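Local coordinates for ABC transporter, periplasmic solute-binding protein (Rhizobium meliloti, PDB 4WED) that probably binds a solute, perhaps a peptide or a nickel complex, in the periplasm and delivers it to an ABC transporter for uptake, at residues G244-A249 and V492-I497; Y423-D428 and P510-D515. All blocks are in the same frame, centred on the assembly; numbering follows the deposited sequence.

How the contacts relate
Contact 1, the more buried of the two, sets the loop after strand 242-244 against part of strand 488-500; contact 2 is partly buried and joins two loops near the centre of the folded molecule. The centres of the two contacts are about 10 Å apart. Neither has a direct hydrogen bond across its segments, and each has one bridging water. Contact 1 relies on glycine backbone and one apolar touch, while contact 2 is built from tyrosine rings, a proline and a polar turn next to a sodium ion. Glu513 of contact 2 ties them together: its OE1 accepts from Phe246 N and its OE2 is hydrogen-bonded to Ser496 OG, both residues of contact 1.

Contact 1: G244-A249 and V492-I497; sequences GGFWIA and VYVPSI
At the end of strand 242-244, on the antiparallel sheet built around strand 488-500, Gly244 and Gly245 lie alongside Ser496 and Ile497. Gly244 CA comes 3.5 Å from Ile497 O, and a side chain at Gly244 would run into that carbonyl oxygen; glycine also suits its extended, positive-phi backbone. No direct hydrogen bond joins the two segments here. Instead a water accepts from Gly245 N at 3.1 Å and donates a weak bond to Ile497 O. Gly245 turns the chain away, its O taking the amide N of Ile248, and a side chain on it would crowd Ile248 CB.

Phe246 makes the side-chain contact, its long flat ring spanning from the loop to Val494 while Glu513 OE1 holds its backbone N. Its CG stands anti to its own carbonyl carbon (chi1 -80°), and the ring extends until CZ lies 3.9 Å from Val494 CG1, the two side chains crossing at about a right angle. CE2 also approaches Pro495 O, 4.0 Å away and oblique to the ring. A branched valine offers this ring a methyl while its side chain also packs on Tyr310 of helix 302-310. Strand 488-500 pairs with 242-244 and 265-269 around Ser496 and Ile497 but with 274-279 and 315-316 around Val492 and Tyr493, consistent with a strand crossing between the lobes of a periplasmic binding protein.

Contact 2: Y423-D428 and P510-D515; sequences YGAPYD and PVTEYD. With NA (sodium ion), chain B.
Tyr514 reaches from a type I beta turn, Thr512 to Asp515, to the loop of Ala425, Pro426 and Tyr427. Ala425 O lies in the plane of the Tyr514 ring at its edge, 3.7 Å from CE2, where the carbonyl meets the slightly positive ring rim. Pro426 crosses this ring at about a right angle, its CD 3.9 Å from Tyr514 CE2 in an oblique approach. The same CD stands 3.8 Å above the centre of the Tyr427 ring, a CH-pi-like placement to which a rigid proline, here after a cis peptide bond, is well suited. The two tyrosines also cross at about a right angle: Tyr514 OH sits at the edge of the Tyr427 ring, 3.8 Å from Tyr427 CE2. Tyr514 also lies nearly parallel to the Trp247 ring and meets Trp58 edge-to-face, and a glycerol, probably from the crystallisation liquor, has its nearest atom about 3 Å from the Tyr427 side chain; such an aromatic group is consistent with the solute cleft of this family.

A water donates to Ala425 O and accepts from Glu513 N. Ala425 is small enough for its CB to rest 4.0 Å from Thr512 CG2. Thr512 OG1, placed between its own N and carbonyl carbon (chi1 81°), forms an ST turn by accepting from Tyr514 N at 3.0 Å and 157°. An alanine at Thr512 would probably leave Tyr514 N and Asp515 OD2 without their hydroxyl partner and open a gap beside Ala425 CB. The hydroxyl donates to Asp515 OD2 from above the carboxylate plane, 57° out of it, while OD1 of that carboxylate binds the sodium ion, with Asp62 OD2 and three waters among the other ligands.

Contact 1: G244-A249 and V492-I497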
ATOM      1  N   GLY A 244      13.161   7.902  -5.934  1.00 63.61           N
ATOM      2  CA  GLY A 244      12.362   6.719  -5.580  1.00 61.59           C
ATOM      3  C   GLY A 244      10.900   7.025  -5.346  1.00 63.80           C
ATOM      4  O   GLY A 244      10.482   8.200  -5.311  1.00 64.20           O
ATOM      5  N   GLY A 245      10.117   5.964  -5.161  1.00 67.53           N
ATOM      6  CA  GLY A 245       8.717   6.085  -4.729  1.00 60.92           C
ATOM      7  C   GLY A 245       7.805   5.836  -5.899  1.00 62.18           C
ATOM      8  O   GLY A 245       7.912   6.534  -6.889  1.00 63.79           O
ATOM      9  N   PHE A 246       6.930   4.832  -5.796  1.00 65.88           N
ATOM     10  CA  PHE A 246       5.939   4.518  -6.844  1.00 72.48           C
ATOM     11  C   PHE A 246       5.162   5.723  -7.339  1.00 69.82           C
ATOM     12  O   PHE A 246       4.908   5.843  -8.528  1.00 66.61           O
ATOM     13  CB  PHE A 246       4.929   3.470  -6.394  1.00 79.38           C
ATOM     14  CG  PHE A 246       5.442   2.064  -6.482  1.00 94.71           C
ATOM     15  CD1 PHE A 246       5.632   1.457  -7.725  1.00102.96           C
ATOM     16  CD2 PHE A 246       5.733   1.334  -5.322  1.00 99.67           C
ATOM     17  CE1 PHE A 246       6.108   0.147  -7.805  1.00108.43           C
ATOM     18  CE2 PHE A 246       6.208   0.034  -5.396  1.00103.24           C
ATOM     19  CZ  PHE A 246       6.389  -0.564  -6.637  1.00107.47           C
ATOM     20  N   TRP A 247       4.787   6.604  -6.426  1.00 68.77           N
ATOM     21  CA  TRP A 247       3.964   7.761  -6.784  1.00 71.13           C
ATOM     22  C   TRP A 247       4.704   9.053  -6.554  1.00 66.27           C
ATOM     23  O   TRP A 247       4.107  10.079  -6.187  1.00 65.21           O
ATOM     24  CB  TRP A 247       2.651   7.748  -5.981  1.00 74.03           C
ATOM     25  CG  TRP A 247       1.947   6.484  -6.190  1.00 78.98           C
ATOM     26  CD1 TRP A 247       1.645   5.552  -5.255  1.00 77.61           C
ATOM     27  CD2 TRP A 247       1.543   5.952  -7.444  1.00 91.74           C
ATOM     28  NE1 TRP A 247       1.032   4.484  -5.838  1.00 85.60           N
ATOM     29  CE2 TRP A 247       0.952   4.706  -7.187  1.00 98.62           C
ATOM     30  CE3 TRP A 247       1.581   6.429  -8.760  1.00 99.97           C
ATOM     31  CZ2 TRP A 247       0.414   3.916  -8.202  1.00110.06           C
ATOM     32  CZ3 TRP A 247       1.043   5.651  -9.764  1.00107.64           C
ATOM     33  CH2 TRP A 247       0.477   4.403  -9.484  1.00111.67           C
ATOM     34  N   ILE A 248       6.009   9.002  -6.756  1.00 64.37           N
ATOM     35  CA  ILE A 248       6.833  10.190  -6.612  1.00 65.64           C
ATOM     36  C   ILE A 248       7.824  10.215  -7.784  1.00 67.04           C
ATOM     37  O   ILE A 248       7.680  11.014  -8.708  1.00 72.86           O
ATOM     38  CB  ILE A 248       7.516  10.196  -5.220  1.00 62.74           C
ATOM     39  CG1 ILE A 248       6.457  10.262  -4.093  1.00 60.27           C
ATOM     40  CG2 ILE A 248       8.512  11.327  -5.098  1.00 61.51           C
ATOM     41  CD1 ILE A 248       7.011   9.869  -2.737  1.00 59.21           C
ATOM     42  N   ALA A 249       8.794   9.316  -7.769  1.00 64.05           N
ATOM     43  CA  ALA A 249       9.809   9.254  -8.831  1.00 67.89           C
ATOM     44  C   ALA A 249      10.338   7.826  -8.922  1.00 64.98           C
ATOM     45  O   ALA A 249      11.426   7.546  -8.441  1.00 62.35           O
ATOM     46  CB  ALA A 249      10.944  10.230  -8.547  1.00 66.92           C
ATOM     47  N   VAL A 492       5.856 -13.019  -3.953  1.00 53.10           N
ATOM     48  CA  VAL A 492       6.828 -12.113  -3.378  1.00 52.36           C
ATOM     49  C   VAL A 492       6.132 -10.826  -2.866  1.00 52.88           C
ATOM     50  O   VAL A 492       5.029 -10.479  -3.305  1.00 49.89           O
ATOM     51  CB  VAL A 492       7.871 -11.701  -4.410  1.00 54.58           C
ATOM     52  CG1 VAL A 492       8.790 -12.869  -4.795  1.00 57.06           C
ATOM     53  CG2 VAL A 492       7.177 -11.133  -5.636  1.00 57.29           C
ATOM     54  N   TYR A 493       6.793 -10.155  -1.926  1.00 50.86           N
ATOM     55  CA  TYR A 493       6.496  -8.796  -1.592  1.00 51.46           C
ATOM     56  C   TYR A 493       7.206  -7.902  -2.598  1.00 54.06           C
ATOM     57  O   TYR A 493       8.386  -8.111  -2.977  1.00 56.38           O
ATOM     58  CB  TYR A 493       6.898  -8.502  -0.141  1.00 53.53           C
ATOM     59  CG  TYR A 493       6.289  -9.517   0.828  1.00 53.02           C
ATOM     60  CD1 TYR A 493       4.928  -9.730   0.837  1.00 53.24           C
ATOM     61  CD2 TYR A 493       7.076 -10.285   1.681  1.00 56.33           C
ATOM     62  CE1 TYR A 493       4.351 -10.654   1.674  1.00 55.15           C
ATOM     63  CE2 TYR A 493       6.513 -11.237   2.538  1.00 56.50           C
ATOM     64  CZ  TYR A 493       5.141 -11.414   2.519  1.00 56.76           C
ATOM     65  OH  TYR A 493       4.511 -12.318   3.325  1.00 57.13           O
ATOM     66  N   VAL A 494       6.478  -6.908  -3.058  1.00 52.76           N
ATOM     67  CA  VAL A 494       6.981  -5.995  -4.088  1.00 57.23           C
ATOM     68  C   VAL A 494       7.815  -4.888  -3.432  1.00 59.18           C
ATOM     69  O   VAL A 494       7.277  -4.028  -2.753  1.00 59.14           O
ATOM     70  CB  VAL A 494       5.798  -5.387  -4.849  1.00 58.24           C
ATOM     71  CG1 VAL A 494       6.244  -4.357  -5.884  1.00 64.98           C
ATOM     72  CG2 VAL A 494       4.989  -6.489  -5.535  1.00 59.00           C
ATOM     73  N   PRO A 495       9.141  -4.885  -3.645  1.00 64.41           N
ATOM     74  CA  PRO A 495       9.949  -3.948  -2.865  1.00 62.01           C
ATOM     75  C   PRO A 495       9.828  -2.511  -3.369  1.00 61.75           C
ATOM     76  O   PRO A 495       9.364  -2.266  -4.482  1.00 54.60           O
ATOM     77  CB  PRO A 495      11.349  -4.458  -3.106  1.00 63.50           C
ATOM     78  CG  PRO A 495      11.291  -4.856  -4.551  1.00 65.92           C
ATOM     79  CD  PRO A 495       9.900  -5.378  -4.811  1.00 65.69           C
ATOM     80  N   SER A 496      10.231  -1.577  -2.517  1.00 64.11           N
ATOM     81  CA  SER A 496      10.198  -0.154  -2.824  1.00 64.55           C
ATOM     82  C   SER A 496      11.592   0.362  -2.649  1.00 63.04           C
ATOM     83  O   SER A 496      12.218   0.199  -1.590  1.00 66.46           O
ATOM     84  CB  SER A 496       9.262   0.588  -1.867  1.00 67.64           C
ATOM     85  OG  SER A 496       9.020   1.923  -2.294  1.00 70.27           O
ATOM     86  N   ILE A 497      12.089   0.980  -3.696  1.00 63.91           N
ATOM     87  CA  ILE A 497      13.502   1.256  -3.790  1.00 65.27           C
ATOM     88  C   ILE A 497      13.742   2.738  -3.873  1.00 63.07           C
ATOM     89  O   ILE A 497      13.175   3.413  -4.730  1.00 63.28           O
ATOM     90  CB  ILE A 497      14.087   0.585  -5.015  1.00 70.62           C
ATOM     91  CG1 ILE A 497      13.817  -0.921  -4.935  1.00 70.11           C
ATOM     92  CG2 ILE A 497      15.593   0.868  -5.124  1.00 76.49           C
ATOM     93  CD1 ILE A 497      13.892  -1.593  -6.292  1.00 74.56           C
TER
HETATM   94  O   HOH W   1      10.433   3.241  -6.677  1.00 57.62           O

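Contact 2: Y423-D428 and P510-D515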
ATOM      1  N   TYR A 423      -3.616  -4.246  -2.460  1.00 51.93           N
ATOM      2  CA  TYR A 423      -3.777  -2.822  -2.514  1.00 54.48           C
ATOM      3  C   TYR A 423      -2.613  -2.101  -1.825  1.00 51.48           C
ATOM      4  O   TYR A 423      -2.237  -0.989  -2.266  1.00 53.47           O
ATOM      5  CB  TYR A 423      -5.112  -2.426  -1.873  1.00 56.99           C
ATOM      6  CG  TYR A 423      -6.359  -2.782  -2.671  1.00 62.82           C
ATOM      7  CD1 TYR A 423      -6.270  -3.378  -3.901  1.00 68.21           C
ATOM      8  CD2 TYR A 423      -7.635  -2.458  -2.200  1.00 66.23           C
ATOM      9  CE1 TYR A 423      -7.401  -3.673  -4.631  1.00 72.63           C
ATOM     10  CE2 TYR A 423      -8.771  -2.724  -2.953  1.00 68.41           C
ATOM     11  CZ  TYR A 423      -8.635  -3.347  -4.168  1.00 71.82           C
ATOM     12  OH  TYR A 423      -9.699  -3.672  -4.969  1.00 75.80           O
ATOM     13  N   GLY A 424      -2.065  -2.690  -0.759  1.00 46.38           N
ATOM     14  CA  GLY A 424      -0.963  -2.049  -0.016  1.00 48.05           C
ATOM     15  C   GLY A 424      -1.398  -1.046   1.069  1.00 49.35           C
ATOM     16  O   GLY A 424      -2.574  -0.725   1.203  1.00 50.01           O
ATOM     17  N   ALA A 425      -0.443  -0.572   1.870  1.00 49.95           N
ATOM     18  CA  ALA A 425      -0.725   0.373   2.931  1.00 49.82           C
ATOM     19  C   ALA A 425      -1.223   1.622   2.278  1.00 50.56           C
ATOM     20  O   ALA A 425      -0.715   1.945   1.229  1.00 49.57           O
ATOM     21  CB  ALA A 425       0.525   0.680   3.709  1.00 52.27           C
ATOM     22  N   PRO A 426      -2.183   2.351   2.861  1.00 49.41           N
ATOM     23  CA  PRO A 426      -2.740   2.129   4.184  1.00 49.44           C
ATOM     24  C   PRO A 426      -4.130   1.481   4.172  1.00 49.14           C
ATOM     25  O   PRO A 426      -4.847   1.562   5.163  1.00 49.92           O
ATOM     26  CB  PRO A 426      -2.892   3.558   4.700  1.00 50.61           C
ATOM     27  CG  PRO A 426      -3.282   4.336   3.468  1.00 49.04           C
ATOM     28  CD  PRO A 426      -2.629   3.636   2.306  1.00 48.19           C
ATOM     29  N   TYR A 427      -4.463   0.808   3.074  1.00 48.91           N
ATOM     30  CA  TYR A 427      -5.754   0.208   2.854  1.00 48.04           C
ATOM     31  C   TYR A 427      -5.863  -1.245   3.401  1.00 49.93           C
ATOM     32  O   TYR A 427      -6.942  -1.840   3.387  1.00 50.85           O
ATOM     33  CB  TYR A 427      -6.046   0.171   1.375  1.00 46.98           C
ATOM     34  CG  TYR A 427      -5.765   1.457   0.613  1.00 51.17           C
ATOM     35  CD1 TYR A 427      -6.520   2.621   0.854  1.00 52.38           C
ATOM     36  CD2 TYR A 427      -4.761   1.517  -0.360  1.00 51.52           C
ATOM     37  CE1 TYR A 427      -6.257   3.788   0.209  1.00 53.65           C
ATOM     38  CE2 TYR A 427      -4.518   2.711  -1.034  1.00 54.56           C
ATOM     39  CZ  TYR A 427      -5.258   3.832  -0.732  1.00 55.19           C
ATOM     40  OH  TYR A 427      -5.064   4.999  -1.422  1.00 59.11           O
ATOM     41  N   ASP A 428      -4.771  -1.834   3.840  1.00 50.36           N
ATOM     42  CA  ASP A 428      -4.775  -3.281   4.056  1.00 51.87           C
ATOM     43  C   ASP A 428      -4.654  -3.527   5.536  1.00 51.17           C
ATOM     44  O   ASP A 428      -4.046  -2.731   6.223  1.00 52.21           O
ATOM     45  CB  ASP A 428      -3.593  -3.981   3.310  1.00 52.69           C
ATOM     46  CG  ASP A 428      -3.928  -4.345   1.891  1.00 52.32           C
ATOM     47  OD1 ASP A 428      -5.120  -4.352   1.567  1.00 52.25           O
ATOM     48  OD2 ASP A 428      -3.008  -4.559   1.072  1.00 52.91           O
ATOM     49  N   PRO A 510       9.915   5.547   3.599  1.00 60.73           N
ATOM     50  CA  PRO A 510       8.544   5.961   3.916  1.00 57.58           C
ATOM     51  C   PRO A 510       7.678   4.766   4.237  1.00 56.12           C
ATOM     52  O   PRO A 510       7.876   3.682   3.707  1.00 56.43           O
ATOM     53  CB  PRO A 510       8.062   6.600   2.633  1.00 59.77           C
ATOM     54  CG  PRO A 510       8.860   5.919   1.569  1.00 61.58           C
ATOM     55  CD  PRO A 510      10.223   5.680   2.167  1.00 61.06           C
ATOM     56  N   VAL A 511       6.709   4.981   5.106  1.00 55.49           N
ATOM     57  CA  VAL A 511       5.840   3.917   5.543  1.00 56.73           C
ATOM     58  C   VAL A 511       4.833   3.614   4.448  1.00 53.20           C
ATOM     59  O   VAL A 511       4.399   2.468   4.291  1.00 54.76           O
ATOM     60  CB  VAL A 511       5.114   4.282   6.853  1.00 60.04           C
ATOM     61  CG1 VAL A 511       4.216   3.157   7.249  1.00 61.65           C
ATOM     62  CG2 VAL A 511       6.111   4.499   7.983  1.00 60.05           C
ATOM     63  N   THR A 512       4.438   4.629   3.692  1.00 49.59           N
ATOM     64  CA  THR A 512       3.538   4.385   2.582  1.00 50.34           C
ATOM     65  C   THR A 512       4.069   5.133   1.404  1.00 52.15           C
ATOM     66  O   THR A 512       4.953   5.950   1.518  1.00 53.11           O
ATOM     67  CB  THR A 512       2.073   4.844   2.856  1.00 51.52           C
ATOM     68  OG1 THR A 512       1.952   6.247   2.644  1.00 48.63           O
ATOM     69  CG2 THR A 512       1.593   4.503   4.286  1.00 47.70           C
ATOM     70  N   GLU A 513       3.500   4.824   0.262  1.00 55.33           N
ATOM     71  CA  GLU A 513       3.837   5.454  -0.987  1.00 53.37           C
ATOM     72  C   GLU A 513       3.200   6.838  -1.115  1.00 54.40           C
ATOM     73  O   GLU A 513       3.302   7.468  -2.167  1.00 53.24           O
ATOM     74  CB  GLU A 513       3.375   4.565  -2.142  1.00 54.51           C
ATOM     75  CG  GLU A 513       4.158   3.258  -2.324  1.00 57.60           C
ATOM     76  CD  GLU A 513       5.690   3.417  -2.449  1.00 62.60           C
ATOM     77  OE1 GLU A 513       6.239   4.500  -2.847  1.00 62.78           O
ATOM     78  OE2 GLU A 513       6.379   2.443  -2.092  1.00 70.13           O
ATOM     79  N   TYR A 514       2.532   7.307  -0.057  1.00 54.64           N
ATOM     80  CA  TYR A 514       1.789   8.594  -0.121  1.00 56.06           C
ATOM     81  C   TYR A 514       2.463   9.655   0.764  1.00 58.48           C
ATOM     82  O   TYR A 514       1.996  10.795   0.857  1.00 54.80           O
ATOM     83  CB  TYR A 514       0.298   8.362   0.205  1.00 51.35           C
ATOM     84  CG  TYR A 514      -0.250   7.258  -0.639  1.00 50.37           C
ATOM     85  CD1 TYR A 514      -0.524   7.466  -1.974  1.00 55.65           C
ATOM     86  CD2 TYR A 514      -0.431   5.970  -0.125  1.00 54.55           C
ATOM     87  CE1 TYR A 514      -1.015   6.457  -2.785  1.00 55.62           C
ATOM     88  CE2 TYR A 514      -0.901   4.918  -0.916  1.00 52.73           C
ATOM     89  CZ  TYR A 514      -1.199   5.174  -2.254  1.00 55.23           C
ATOM     90  OH  TYR A 514      -1.644   4.160  -3.082  1.00 54.20           O
ATOM     91  N   ASP A 515       3.577   9.231   1.380  1.00 60.08           N
ATOM     92  CA  ASP A 515       4.384  10.023   2.294  1.00 62.04           C
ATOM     93  C   ASP A 515       5.653  10.446   1.601  1.00 59.44           C
ATOM     94  O   ASP A 515       6.186   9.682   0.821  1.00 56.14           O
ATOM     95  CB  ASP A 515       4.874   9.162   3.460  1.00 64.22           C
ATOM     96  CG  ASP A 515       3.810   8.897   4.487  1.00 68.04           C
ATOM     97  OD1 ASP A 515       3.294   9.877   5.094  1.00 67.89           O
ATOM     98  OD2 ASP A 515       3.527   7.689   4.712  1.00 74.45           O
TER
HETATM   99 NA    NA B 601       4.426  11.679   6.304  1.00 63.85          NA
HETATM  100  O   HOH W   2       1.998   2.288   0.335  1.00 54.51           O
HETATM  101  O   HOH W   3       2.074  11.418   7.301  1.00 60.52           O
HETATM  102  O   HOH W   4       6.759  11.412   5.639  1.00 63.11           O
HETATM  103  O   HOH W   5       4.471  13.665   6.918  1.00 68.67           O